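Local coordinates for protein pyridoxine 4-oxidase (Mesorhizobium loti, PDB 4HA6) that oxidises pyridoxine with the help of FAD, as a flavoprotein oxidase of the GMC family acting on a CH-OH group, at residues Arg27-Glu32 with Asn209-Thr214; Val218-Leu223 with Ser230-Gly235. All coordinates share one frame; numbering follows the deposited sequence.

Contact 1 (Arg27-Glu32 with Asn209-Thr214); sequences RVLLIE and NLTILT. With FAD (flavin-adenine dinucleotide), chain B.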
ATOM      1  N   ARG A  27       7.215   5.056 -27.821  1.00 11.45           N
ATOM      2  CA  ARG A  27       6.288   3.955 -28.031  1.00 14.29           C
ATOM      3  C   ARG A  27       6.209   3.150 -26.740  1.00 14.81           C
ATOM      4  O   ARG A  27       7.207   2.589 -26.287  1.00 14.35           O
ATOM      5  CB  ARG A  27       6.778   3.066 -29.168  1.00 18.25           C
ATOM      6  CG  ARG A  27       5.772   2.875 -30.289  1.00 40.63           C
ATOM      7  CD  ARG A  27       6.456   2.319 -31.531  1.00 48.22           C
ATOM      8  NE  ARG A  27       5.587   2.375 -32.702  1.00 65.06           N
ATOM      9  CZ  ARG A  27       6.021   2.373 -33.959  1.00 70.54           C
ATOM     10  NH1 ARG A  27       7.322   2.321 -34.214  1.00 77.15           N
ATOM     11  NH2 ARG A  27       5.157   2.430 -34.964  1.00 58.56           N
ATOM     12  N   VAL A  28       5.014   3.073 -26.166  1.00 13.06           N
ATOM     13  CA  VAL A  28       4.835   2.489 -24.846  1.00 13.40           C
ATOM     14  C   VAL A  28       3.917   1.274 -24.893  1.00 16.78           C
ATOM     15  O   VAL A  28       2.808   1.343 -25.434  1.00 18.60           O
ATOM     16  CB  VAL A  28       4.238   3.527 -23.875  1.00 12.33           C
ATOM     17  CG1 VAL A  28       3.971   2.903 -22.490  1.00 10.12           C
ATOM     18  CG2 VAL A  28       5.165   4.741 -23.776  1.00 10.12           C
ATOM     19  N   LEU A  29       4.388   0.158 -24.345  1.00 13.74           N
ATOM     20  CA  LEU A  29       3.567  -1.047 -24.213  1.00 10.56           C
ATOM     21  C   LEU A  29       3.327  -1.353 -22.731  1.00 18.77           C
ATOM     22  O   LEU A  29       4.275  -1.422 -21.937  1.00 10.21           O
ATOM     23  CB  LEU A  29       4.243  -2.237 -24.902  1.00 14.35           C
ATOM     24  CG  LEU A  29       3.699  -3.635 -24.601  1.00 10.30           C
ATOM     25  CD1 LEU A  29       2.277  -3.774 -25.139  1.00  5.70           C
ATOM     26  CD2 LEU A  29       4.630  -4.706 -25.192  1.00 13.55           C
ATOM     27  N   LEU A  30       2.062  -1.536 -22.360  1.00 10.40           N
ATOM     28  CA  LEU A  30       1.711  -1.908 -20.989  1.00 15.94           C
ATOM     29  C   LEU A  30       1.266  -3.368 -20.954  1.00 16.30           C
ATOM     30  O   LEU A  30       0.355  -3.756 -21.693  1.00 14.22           O
ATOM     31  CB  LEU A  30       0.593  -0.993 -20.459  1.00  9.85           C
ATOM     32  CG  LEU A  30       0.072  -1.284 -19.052  1.00 13.45           C
ATOM     33  CD1 LEU A  30       1.214  -1.259 -18.054  1.00  6.98           C
ATOM     34  CD2 LEU A  30      -1.030  -0.312 -18.646  1.00  6.20           C
ATOM     35  N   ILE A  31       1.913  -4.182 -20.117  1.00 10.22           N
ATOM     36  CA  ILE A  31       1.574  -5.616 -20.032  1.00  8.06           C
ATOM     37  C   ILE A  31       0.970  -5.957 -18.672  1.00 10.34           C
ATOM     38  O   ILE A  31       1.658  -5.874 -17.647  1.00 11.78           O
ATOM     39  CB  ILE A  31       2.800  -6.525 -20.294  1.00  9.11           C
ATOM     40  CG1 ILE A  31       3.491  -6.133 -21.603  1.00  7.80           C
ATOM     41  CG2 ILE A  31       2.402  -8.008 -20.305  1.00  9.54           C
ATOM     42  CD1 ILE A  31       4.720  -6.972 -21.920  1.00 13.95           C
ATOM     43  N   GLU A  32      -0.311  -6.332 -18.670  1.00  6.53           N
ATOM     44  CA  GLU A  32      -1.043  -6.613 -17.432  1.00 12.95           C
ATOM     45  C   GLU A  32      -1.494  -8.067 -17.354  1.00 13.05           C
ATOM     46  O   GLU A  32      -2.086  -8.594 -18.296  1.00  9.86           O
ATOM     47  CB  GLU A  32      -2.267  -5.683 -17.294  1.00  5.38           C
ATOM     48  CG  GLU A  32      -3.273  -6.108 -16.222  1.00 12.09           C
ATOM     49  CD  GLU A  32      -2.657  -6.226 -14.834  1.00 17.64           C
ATOM     50  OE1 GLU A  32      -1.705  -5.455 -14.536  1.00 10.90           O
ATOM     51  OE2 GLU A  32      -3.125  -7.085 -14.039  1.00 10.24           O
ATOM     52  N   ASN A 209       0.444   5.601 -29.872  1.00 12.41           N
ATOM     53  CA  ASN A 209       1.735   5.141 -29.356  1.00 14.94           C
ATOM     54  C   ASN A 209       1.621   4.341 -28.049  1.00 16.41           C
ATOM     55  O   ASN A 209       2.627   3.870 -27.502  1.00 19.82           O
ATOM     56  CB  ASN A 209       2.686   6.329 -29.166  1.00 13.00           C
ATOM     57  CG  ASN A 209       2.174   7.325 -28.146  1.00 14.74           C
ATOM     58  OD1 ASN A 209       0.972   7.444 -27.939  1.00 14.79           O
ATOM     59  ND2 ASN A 209       3.090   8.047 -27.499  1.00 15.23           N
ATOM     60  N   LEU A 210       0.404   4.196 -27.540  1.00 13.50           N
ATOM     61  CA  LEU A 210       0.191   3.368 -26.351  1.00 10.66           C
ATOM     62  C   LEU A 210      -0.527   2.075 -26.731  1.00 11.42           C
ATOM     63  O   LEU A 210      -1.562   2.100 -27.408  1.00 15.46           O
ATOM     64  CB  LEU A 210      -0.608   4.134 -25.284  1.00  8.95           C
ATOM     65  CG  LEU A 210      -1.009   3.340 -24.033  1.00  9.42           C
ATOM     66  CD1 LEU A 210       0.232   2.786 -23.334  1.00  8.19           C
ATOM     67  CD2 LEU A 210      -1.837   4.186 -23.071  1.00 13.03           C
ATOM     68  N   THR A 211       0.037   0.950 -26.305  1.00  9.36           N
ATOM     69  CA  THR A 211      -0.572  -0.357 -26.516  1.00 13.14           C
ATOM     70  C   THR A 211      -0.717  -1.008 -25.156  1.00 13.46           C
ATOM     71  O   THR A 211       0.238  -1.037 -24.366  1.00 15.31           O
ATOM     72  CB  THR A 211       0.307  -1.253 -27.420  1.00 11.41           C
ATOM     73  OG1 THR A 211       0.571  -0.576 -28.650  1.00 18.00           O
ATOM     74  CG2 THR A 211      -0.369  -2.607 -27.710  1.00 17.58           C
ATOM     75  N   ILE A 212      -1.916  -1.495 -24.864  1.00 12.01           N
ATOM     76  CA  ILE A 212      -2.153  -2.196 -23.613  1.00 13.00           C
ATOM     77  C   ILE A 212      -2.456  -3.659 -23.914  1.00 16.04           C
ATOM     78  O   ILE A 212      -3.284  -3.967 -24.761  1.00 17.79           O
ATOM     79  CB  ILE A 212      -3.280  -1.557 -22.786  1.00 17.22           C
ATOM     80  CG1 ILE A 212      -2.955  -0.095 -22.458  1.00 11.90           C
ATOM     81  CG2 ILE A 212      -3.516  -2.355 -21.499  1.00 19.23           C
ATOM     82  CD1 ILE A 212      -4.104   0.655 -21.813  1.00 14.58           C
ATOM     83  N   LEU A 213      -1.748  -4.548 -23.229  1.00  7.61           N
ATOM     84  CA  LEU A 213      -1.887  -5.982 -23.412  1.00  9.88           C
ATOM     85  C   LEU A 213      -2.341  -6.604 -22.092  1.00 14.65           C
ATOM     86  O   LEU A 213      -1.615  -6.543 -21.089  1.00 14.67           O
ATOM     87  CB  LEU A 213      -0.545  -6.555 -23.879  1.00  9.86           C
ATOM     88  CG  LEU A 213      -0.434  -8.006 -24.338  1.00 31.19           C
ATOM     89  CD1 LEU A 213      -1.674  -8.430 -25.109  1.00 28.22           C
ATOM     90  CD2 LEU A 213       0.812  -8.163 -25.197  1.00 30.13           C
ATOM     91  N   THR A 214      -3.550  -7.176 -22.073  1.00 10.40           N
ATOM     92  CA  THR A 214      -4.102  -7.767 -20.851  1.00 11.63           C
ATOM     93  C   THR A 214      -4.054  -9.293 -20.861  1.00 10.92           C
ATOM     94  O   THR A 214      -3.644  -9.903 -21.845  1.00  8.07           O
ATOM     95  CB  THR A 214      -5.565  -7.338 -20.619  1.00 14.05           C
ATOM     96  OG1 THR A 214      -6.337  -7.679 -21.775  1.00 15.64           O
ATOM     97  CG2 THR A 214      -5.657  -5.845 -20.376  1.00 11.84           C
TER
HETATM   98  PA  FAD B 601      -0.242  -2.973  -7.713  1.00  5.73           P
HETATM   99  O1A FAD B 601      -1.190  -1.782  -7.752  1.00 11.80           O
HETATM  100  O2A FAD B 601      -0.609  -4.159  -6.866  1.00 14.87           O
HETATM  101  O5B FAD B 601      -0.023  -3.448  -9.244  1.00 10.88           O
HETATM  102  C5B FAD B 601       0.605  -4.667  -9.630  1.00  9.36           C
HETATM  103  C4B FAD B 601       0.014  -5.007 -10.991  1.00  7.48           C
HETATM  104  O4B FAD B 601       0.916  -5.784 -11.785  1.00  9.63           O
HETATM  105  C3B FAD B 601      -1.257  -5.832 -10.838  1.00 14.77           C
HETATM  106  O3B FAD B 601      -2.227  -5.258 -11.730  1.00  7.86           O
HETATM  107  C2B FAD B 601      -0.861  -7.240 -11.274  1.00  9.88           C
HETATM  108  O2B FAD B 601      -1.970  -7.942 -11.864  1.00 13.44           O
HETATM  109  C1B FAD B 601       0.262  -6.971 -12.272  1.00  9.52           C
HETATM  110  N9A FAD B 601       1.298  -8.042 -12.371  1.00  6.29           N
HETATM  111  C8A FAD B 601       1.877  -8.706 -11.347  1.00  7.45           C
HETATM  112  N7A FAD B 601       2.795  -9.594 -11.816  1.00  6.62           N
HETATM  113  C5A FAD B 601       2.819  -9.506 -13.167  1.00  8.04           C
HETATM  114  C6A FAD B 601       3.565 -10.160 -14.274  1.00  9.04           C
HETATM  115  N6A FAD B 601       4.511 -11.119 -14.021  1.00  5.51           N
HETATM  116  N1A FAD B 601       3.278  -9.765 -15.547  1.00 12.05           N
HETATM  117  C2A FAD B 601       2.359  -8.812 -15.810  1.00 11.02           C
HETATM  118  N3A FAD B 601       1.655  -8.182 -14.843  1.00 10.89           N
HETATM  119  C4A FAD B 601       1.833  -8.476 -13.523  1.00  7.67           C
HETATM  120  N1  FAD B 601      -3.386   2.030   0.006  1.00  3.53           N
HETATM  121  C2  FAD B 601      -3.775   3.254   0.409  1.00  5.81           C
HETATM  122  O2  FAD B 601      -2.952   4.193   0.337  1.00  5.95           O
HETATM  123  N3  FAD B 601      -5.000   3.496   0.911  1.00  6.79           N
HETATM  124  C4  FAD B 601      -5.932   2.534   1.025  1.00 17.18           C
HETATM  125  O4  FAD B 601      -7.070   2.773   1.509  1.00 23.04           O
HETATM  126  C4X FAD B 601      -5.579   1.160   0.601  1.00 13.55           C
HETATM  127  N5  FAD B 601      -6.447   0.132   0.697  1.00 19.64           N
HETATM  128  C5X FAD B 601      -6.102  -1.114   0.283  1.00 22.62           C
HETATM  129  C6  FAD B 601      -7.011  -2.166   0.377  1.00 21.04           C
HETATM  130  C7  FAD B 601      -6.660  -3.442  -0.055  1.00 21.08           C
HETATM  131  C7M FAD B 601      -7.657  -4.569   0.051  1.00 14.12           C
HETATM  132  C8  FAD B 601      -5.306  -3.685  -0.625  1.00 18.15           C
HETATM  133  C8M FAD B 601      -4.928  -5.068  -1.085  1.00 13.74           C
HETATM  134  C9  FAD B 601      -4.389  -2.640  -0.727  1.00  9.98           C
HETATM  135  C9A FAD B 601      -4.747  -1.366  -0.283  1.00 12.21           C
HETATM  136  N10 FAD B 601      -3.831  -0.304  -0.376  1.00 10.91           N
HETATM  137  C10 FAD B 601      -4.220   0.970   0.061  1.00  8.81           C
HETATM  138  C1' FAD B 601      -2.486  -0.534  -0.918  1.00 10.97           C
HETATM  139  C2' FAD B 601      -2.313   0.011  -2.327  1.00 10.50           C
HETATM  140  O2' FAD B 601      -3.438  -0.356  -3.141  1.00 13.30           O
HETATM  141  C3' FAD B 601      -1.025  -0.599  -2.884  1.00  9.79           C
HETATM  142  O3' FAD B 601       0.035  -0.359  -1.943  1.00  5.53           O
HETATM  143  C4' FAD B 601      -0.667  -0.007  -4.236  1.00 10.95           C
HETATM  144  O4' FAD B 601      -1.780  -0.217  -5.123  1.00 14.26           O
HETATM  145  C5' FAD B 601       0.611  -0.636  -4.803  1.00  6.90           C
HETATM  146  O5' FAD B 601       0.649  -0.379  -6.205  1.00 11.88           O
HETATM  147  P   FAD B 601       1.798  -1.042  -7.100  1.00 12.17           P
HETATM  148  O1P FAD B 601       1.884  -0.345  -8.452  1.00  8.76           O
HETATM  149  O2P FAD B 601       3.056  -1.202  -6.269  1.00  5.02           O
HETATM  150  O3P FAD B 601       1.244  -2.534  -7.298  1.00  7.05           O
HETATM  151  O   HOH W   1       2.435   1.006 -28.379  1.00 15.30           O

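Contact 2 (Val218-Leu223 with Ser230-Gly235); sequences VRRLKL and SLEVVG. With FAD (flavin-adenine dinucleotide), chain B.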
ATOM      1  N   VAL A 218       4.213 -11.607 -17.643  1.00  7.19           N
ATOM      2  CA  VAL A 218       5.644 -11.635 -17.960  1.00 11.17           C
ATOM      3  C   VAL A 218       6.308 -12.662 -17.045  1.00 10.09           C
ATOM      4  O   VAL A 218       6.240 -12.537 -15.811  1.00 10.78           O
ATOM      5  CB  VAL A 218       6.314 -10.263 -17.773  1.00  6.98           C
ATOM      6  CG1 VAL A 218       7.803 -10.360 -18.058  1.00  7.00           C
ATOM      7  CG2 VAL A 218       5.672  -9.236 -18.698  1.00  8.99           C
ATOM      8  N   ARG A 219       6.944 -13.669 -17.644  1.00  6.25           N
ATOM      9  CA  ARG A 219       7.486 -14.804 -16.888  1.00  6.55           C
ATOM     10  C   ARG A 219       8.969 -14.641 -16.608  1.00  9.28           C
ATOM     11  O   ARG A 219       9.436 -14.988 -15.522  1.00  8.70           O
ATOM     12  CB  ARG A 219       7.226 -16.138 -17.634  1.00  9.08           C
ATOM     13  CG  ARG A 219       7.877 -17.373 -17.000  1.00  6.24           C
ATOM     14  CD  ARG A 219       7.249 -18.696 -17.467  1.00 14.12           C
ATOM     15  NE  ARG A 219       7.481 -18.953 -18.886  1.00 17.42           N
ATOM     16  CZ  ARG A 219       6.881 -19.921 -19.586  1.00 36.23           C
ATOM     17  NH1 ARG A 219       6.001 -20.727 -18.997  1.00 26.50           N
ATOM     18  NH2 ARG A 219       7.153 -20.085 -20.880  1.00 19.57           N
ATOM     19  N   ARG A 220       9.708 -14.142 -17.602  1.00 11.02           N
ATOM     20  CA  ARG A 220      11.148 -13.941 -17.479  0.52  7.27           C
ATOM     21  C   ARG A 220      11.584 -12.725 -18.284  1.00 10.80           C
ATOM     22  O   ARG A 220      10.991 -12.414 -19.332  1.00 10.19           O
ATOM     23  CB  ARG A 220      11.911 -15.171 -18.011  0.52 10.91           C
ATOM     24  CG  ARG A 220      11.687 -16.475 -17.243  0.52 13.27           C
ATOM     25  CD  ARG A 220      12.481 -17.657 -17.842  0.52 17.80           C
ATOM     26  NE  ARG A 220      11.772 -18.343 -18.927  0.52 18.25           N
ATOM     27  CZ  ARG A 220      11.783 -19.663 -19.115  0.52 16.79           C
ATOM     28  NH1 ARG A 220      12.459 -20.450 -18.288  0.52 12.93           N
ATOM     29  NH2 ARG A 220      11.115 -20.197 -20.126  0.52 17.35           N
ATOM     30  N   LEU A 221      12.633 -12.051 -17.807  1.00  7.15           N
ATOM     31  CA  LEU A 221      13.324 -11.029 -18.583  1.00  8.40           C
ATOM     32  C   LEU A 221      14.570 -11.706 -19.120  1.00 13.37           C
ATOM     33  O   LEU A 221      15.275 -12.395 -18.373  1.00 12.61           O
ATOM     34  CB  LEU A 221      13.756  -9.857 -17.703  1.00 11.73           C
ATOM     35  CG  LEU A 221      12.652  -9.253 -16.848  1.00 11.14           C
ATOM     36  CD1 LEU A 221      13.225  -8.279 -15.841  1.00  6.05           C
ATOM     37  CD2 LEU A 221      11.638  -8.579 -17.752  1.00  7.97           C
ATOM     38  N   LYS A 222      14.851 -11.512 -20.404  1.00  7.23           N
ATOM     39  CA  LYS A 222      16.012 -12.141 -21.012  1.00  5.85           C
ATOM     40  C   LYS A 222      17.146 -11.136 -21.188  1.00 11.13           C
ATOM     41  O   LYS A 222      16.938  -9.997 -21.636  1.00  8.01           O
ATOM     42  CB  LYS A 222      15.628 -12.807 -22.333  1.00 18.31           C
ATOM     43  CG  LYS A 222      14.633 -13.950 -22.154  1.00 24.76           C
ATOM     44  CD  LYS A 222      14.362 -14.683 -23.478  1.00 43.96           C
ATOM     45  CE  LYS A 222      13.579 -15.980 -23.262  1.00 57.03           C
ATOM     46  NZ  LYS A 222      13.395 -16.736 -24.546  1.00 56.09           N
ATOM     47  N   LEU A 223      18.343 -11.559 -20.798  1.00  9.26           N
ATOM     48  CA  LEU A 223      19.490 -10.662 -20.743  1.00 12.54           C
ATOM     49  C   LEU A 223      20.467 -10.858 -21.900  1.00 16.90           C
ATOM     50  O   LEU A 223      20.617 -11.957 -22.435  1.00 18.21           O
ATOM     51  CB  LEU A 223      20.250 -10.847 -19.423  1.00  8.90           C
ATOM     52  CG  LEU A 223      19.780 -10.127 -18.156  1.00 18.04           C
ATOM     53  CD1 LEU A 223      18.282  -9.914 -18.139  1.00 12.45           C
ATOM     54  CD2 LEU A 223      20.245 -10.878 -16.909  1.00  3.68           C
ATOM     55  N   SER A 230      14.877  -8.769 -24.062  1.00 17.35           N
ATOM     56  CA  SER A 230      13.486  -9.081 -24.348  1.00 14.17           C
ATOM     57  C   SER A 230      12.758  -9.588 -23.109  1.00 16.29           C
ATOM     58  O   SER A 230      13.377  -9.846 -22.073  1.00 10.74           O
ATOM     59  CB  SER A 230      13.397 -10.131 -25.458  1.00 17.49           C
ATOM     60  OG  SER A 230      13.916 -11.374 -25.018  1.00 11.16           O
ATOM     61  N   LEU A 231      11.439  -9.732 -23.239  1.00 12.80           N
ATOM     62  CA  LEU A 231      10.579 -10.270 -22.189  1.00  7.91           C
ATOM     63  C   LEU A 231       9.816 -11.457 -22.736  1.00 15.40           C
ATOM     64  O   LEU A 231       9.304 -11.398 -23.856  1.00 14.65           O
ATOM     65  CB  LEU A 231       9.546  -9.232 -21.736  1.00 10.72           C
ATOM     66  CG  LEU A 231       9.977  -7.848 -21.280  1.00 13.69           C
ATOM     67  CD1 LEU A 231      10.210  -6.953 -22.488  1.00 13.47           C
ATOM     68  CD2 LEU A 231       8.911  -7.269 -20.379  1.00 11.26           C
ATOM     69  N   GLU A 232       9.719 -12.523 -21.948  1.00  9.15           N
ATOM     70  CA  GLU A 232       8.882 -13.662 -22.307  1.00 11.99           C
ATOM     71  C   GLU A 232       7.513 -13.432 -21.707  1.00 14.85           C
ATOM     72  O   GLU A 232       7.371 -13.297 -20.478  1.00 11.66           O
ATOM     73  CB  GLU A 232       9.480 -14.972 -21.773  1.00  9.17           C
ATOM     74  CG  GLU A 232       8.630 -16.202 -22.069  1.00 20.89           C
ATOM     75  CD  GLU A 232       9.129 -17.449 -21.349  1.00 21.54           C
ATOM     76  OE1 GLU A 232       9.528 -17.339 -20.168  1.00 18.98           O
ATOM     77  OE2 GLU A 232       9.116 -18.539 -21.964  1.00 23.33           O
ATOM     78  N   VAL A 233       6.503 -13.368 -22.565  1.00 11.60           N
ATOM     79  CA  VAL A 233       5.146 -13.105 -22.098  1.00 10.45           C
ATOM     80  C   VAL A 233       4.264 -14.331 -22.295  1.00 20.98           C
ATOM     81  O   VAL A 233       4.246 -14.930 -23.369  1.00 15.79           O
ATOM     82  CB  VAL A 233       4.541 -11.888 -22.792  1.00 15.99           C
ATOM     83  CG1 VAL A 233       3.138 -11.624 -22.257  1.00 13.16           C
ATOM     84  CG2 VAL A 233       5.432 -10.683 -22.560  1.00 13.08           C
ATOM     85  N   VAL A 234       3.552 -14.703 -21.240  1.00 13.45           N
ATOM     86  CA  VAL A 234       2.699 -15.879 -21.242  1.00 16.26           C
ATOM     87  C   VAL A 234       1.226 -15.457 -21.202  1.00 18.21           C
ATOM     88  O   VAL A 234       0.762 -14.805 -20.250  1.00 16.12           O
ATOM     89  CB  VAL A 234       3.019 -16.775 -20.037  1.00 18.87           C
ATOM     90  CG1 VAL A 234       2.099 -17.977 -20.020  1.00 15.64           C
ATOM     91  CG2 VAL A 234       4.500 -17.213 -20.076  1.00 14.36           C
ATOM     92  N   GLY A 235       0.487 -15.814 -22.248  1.00 21.53           N
ATOM     93  CA  GLY A 235      -0.920 -15.465 -22.323  1.00 26.97           C
ATOM     94  C   GLY A 235      -1.820 -16.686 -22.338  1.00 32.72           C
ATOM     95  O   GLY A 235      -1.348 -17.821 -22.221  1.00 33.98           O
TER
HETATM   96  PA  FAD B 601      -0.242  -2.973  -7.713  1.00  5.73           P
HETATM   97  O1A FAD B 601      -1.190  -1.782  -7.752  1.00 11.80           O
HETATM   98  O2A FAD B 601      -0.609  -4.159  -6.866  1.00 14.87           O
HETATM   99  O5B FAD B 601      -0.023  -3.448  -9.244  1.00 10.88           O
HETATM  100  C5B FAD B 601       0.605  -4.667  -9.630  1.00  9.36           C
HETATM  101  C4B FAD B 601       0.014  -5.007 -10.991  1.00  7.48           C
HETATM  102  O4B FAD B 601       0.916  -5.784 -11.785  1.00  9.63           O
HETATM  103  C3B FAD B 601      -1.257  -5.832 -10.838  1.00 14.77           C
HETATM  104  O3B FAD B 601      -2.227  -5.258 -11.730  1.00  7.86           O
HETATM  105  C2B FAD B 601      -0.861  -7.240 -11.274  1.00  9.88           C
HETATM  106  O2B FAD B 601      -1.970  -7.942 -11.864  1.00 13.44           O
HETATM  107  C1B FAD B 601       0.262  -6.971 -12.272  1.00  9.52           C
HETATM  108  N9A FAD B 601       1.298  -8.042 -12.371  1.00  6.29           N
HETATM  109  C8A FAD B 601       1.877  -8.706 -11.347  1.00  7.45           C
HETATM  110  N7A FAD B 601       2.795  -9.594 -11.816  1.00  6.62           N
HETATM  111  C5A FAD B 601       2.819  -9.506 -13.167  1.00  8.04           C
HETATM  112  C6A FAD B 601       3.565 -10.160 -14.274  1.00  9.04           C
HETATM  113  N6A FAD B 601       4.511 -11.119 -14.021  1.00  5.51           N
HETATM  114  N1A FAD B 601       3.278  -9.765 -15.547  1.00 12.05           N
HETATM  115  C2A FAD B 601       2.359  -8.812 -15.810  1.00 11.02           C
HETATM  116  N3A FAD B 601       1.655  -8.182 -14.843  1.00 10.89           N
HETATM  117  C4A FAD B 601       1.833  -8.476 -13.523  1.00  7.67           C
HETATM  118  N1  FAD B 601      -3.386   2.030   0.006  1.00  3.53           N
HETATM  119  C2  FAD B 601      -3.775   3.254   0.409  1.00  5.81           C
HETATM  120  O2  FAD B 601      -2.952   4.193   0.337  1.00  5.95           O
HETATM  121  N3  FAD B 601      -5.000   3.496   0.911  1.00  6.79           N
HETATM  122  C4  FAD B 601      -5.932   2.534   1.025  1.00 17.18           C
HETATM  123  O4  FAD B 601      -7.070   2.773   1.509  1.00 23.04           O
HETATM  124  C4X FAD B 601      -5.579   1.160   0.601  1.00 13.55           C
HETATM  125  N5  FAD B 601      -6.447   0.132   0.697  1.00 19.64           N
HETATM  126  C5X FAD B 601      -6.102  -1.114   0.283  1.00 22.62           C
HETATM  127  C6  FAD B 601      -7.011  -2.166   0.377  1.00 21.04           C
HETATM  128  C7  FAD B 601      -6.660  -3.442  -0.055  1.00 21.08           C
HETATM  129  C7M FAD B 601      -7.657  -4.569   0.051  1.00 14.12           C
HETATM  130  C8  FAD B 601      -5.306  -3.685  -0.625  1.00 18.15           C
HETATM  131  C8M FAD B 601      -4.928  -5.068  -1.085  1.00 13.74           C
HETATM  132  C9  FAD B 601      -4.389  -2.640  -0.727  1.00  9.98           C
HETATM  133  C9A FAD B 601      -4.747  -1.366  -0.283  1.00 12.21           C
HETATM  134  N10 FAD B 601      -3.831  -0.304  -0.376  1.00 10.91           N
HETATM  135  C10 FAD B 601      -4.220   0.970   0.061  1.00  8.81           C
HETATM  136  C1' FAD B 601      -2.486  -0.534  -0.918  1.00 10.97           C
HETATM  137  C2' FAD B 601      -2.313   0.011  -2.327  1.00 10.50           C
HETATM  138  O2' FAD B 601      -3.438  -0.356  -3.141  1.00 13.30           O
HETATM  139  C3' FAD B 601      -1.025  -0.599  -2.884  1.00  9.79           C
HETATM  140  O3' FAD B 601       0.035  -0.359  -1.943  1.00  5.53           O
HETATM  141  C4' FAD B 601      -0.667  -0.007  -4.236  1.00 10.95           C
HETATM  142  O4' FAD B 601      -1.780  -0.217  -5.123  1.00 14.26           O
HETATM  143  C5' FAD B 601       0.611  -0.636  -4.803  1.00  6.90           C
HETATM  144  O5' FAD B 601       0.649  -0.379  -6.205  1.00 11.88           O
HETATM  145  P   FAD B 601       1.798  -1.042  -7.100  1.00 12.17           P
HETATM  146  O1P FAD B 601       1.884  -0.345  -8.452  1.00  8.76           O
HETATM  147  O2P FAD B 601       3.056  -1.202  -6.269  1.00  5.02           O
HETATM  148  O3P FAD B 601       1.244  -2.534  -7.298  1.00  7.05           O

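Contact 1 (Arg27-Glu32 with Asn209-Thr214)
V28 and L210, L29 and T211, L30 and I212, and I31 and L213 face each other as parallel pairs, a worked example of how a Rossmann-type sheet brings its second strand to the ribose of a dinucleotide. Five backbone hydrogen bonds run alternately across the pair. V28 N reaches N209 O at 2.8 Å, T211 N returns to V28 O, L30 N meets T211 O, L213 N meets L30 O at 2.7 Å, and E32 N closes the series on L213 O at 2.8 Å. V28 O also accepts a bond from a water.

The apolar contacts divide between the two faces. On one, V28 CG1 meets L210 CD1 at 3.8 Å, the two side chains crossing at a slant, and helix 11-20 covers V28 and L30. On the other, with CG of L29 anti to the backbone N (chi1 166°), chi2 turns L29 CD1 to within 3.9 Å of T211 CG2.

The polar end of the contact is the E32 carboxylate, whose chain bends at chi2 (57°) to carry it onto the adenosine ribose of FAD. OE1 accepts from O3B at 2.9 Å and OE2 from O2B at 2.6 Å, while the amides of G9 and G34 add a second bond to each oxygen. An alanine here would probably leave both ribose hydroxyls and both amides without their acceptor. The chemistry thus implies a division of labour: the sheet sets the E32 backbone through its N-H, while the two glycine amides position the carboxylate to read the ribose through its paired hydroxyls.

Contact 2 (Val218-Leu223 with Ser230-Gly235)
E232 is gripped side-on by R219, whose NE and NH2 each take one carboxylate oxygen, and R220 adds a similar grip in the conformer described here, an example of one acid serving two neighbouring bases. The backbone makes this possible through a beta bulge: R219 N bonds E232 O and E232 N bonds R220 O, so two residues of one strand face a single residue of the other and both arginines can reach the same group.

The two grips differ in orientation. R219 approaches from above the carboxylate, the planes 60° apart, with NE 2.9 Å from OE1 and NH2 2.7 Å from OE2; its bend at chi3 (66°) turns the guanidinium across the acid. R220, one of whose two modelled conformers this is, lies alongside E232 with its plane only 17° from the carboxylate, and NE meets OE1 on its syn side at 2.8 Å, though tilted out of the carboxylate plane and bent. The two NE atoms come to OE1 from opposite faces. V234 CG2 rests 3.6 Å above the centre of the R219 guanidinium.

Beyond the acid, the K222 chain passes over S230, CB lying 3.5 Å from OG, a hydroxyl that bonds E241. The other side of the hairpin is apolar. V218 CG1 slants across L231 CD2 at 4.0 Å, whereas L221 and L231 lie side by side, and helix 252-262 and strand 4-7 cover this face.

V218 also reads adenine with its backbone, N bonding FAD N1A at 2.9 Å and O accepting from N6A. R219, joined by R220 when it adopts this conformer, would be expected to keep E232 ionised, and the network begins at the residue after V218 and spans both strands.

From the N terminus the chain runs through strand 4-7 and helix 11-20 into strand 28-31. Contact 1 then closes a very long loop: 176 residues separate segments 27-32 and 209-214, and strand 210-213 returns to pair at the edge of the parallel sheet. Almost at once the chain enters the hairpin of strands 217-224 and 227-235, where contact 2 closes a short turn. The contacts follow in series, neither nesting nor crossing. They nonetheless touch, since I31 CD1 packs on V233 CG2 and I31 CG2 on V218 CG2, joining the parallel sheet to the antiparallel one. Both contacts meet at the adenosine end of FAD.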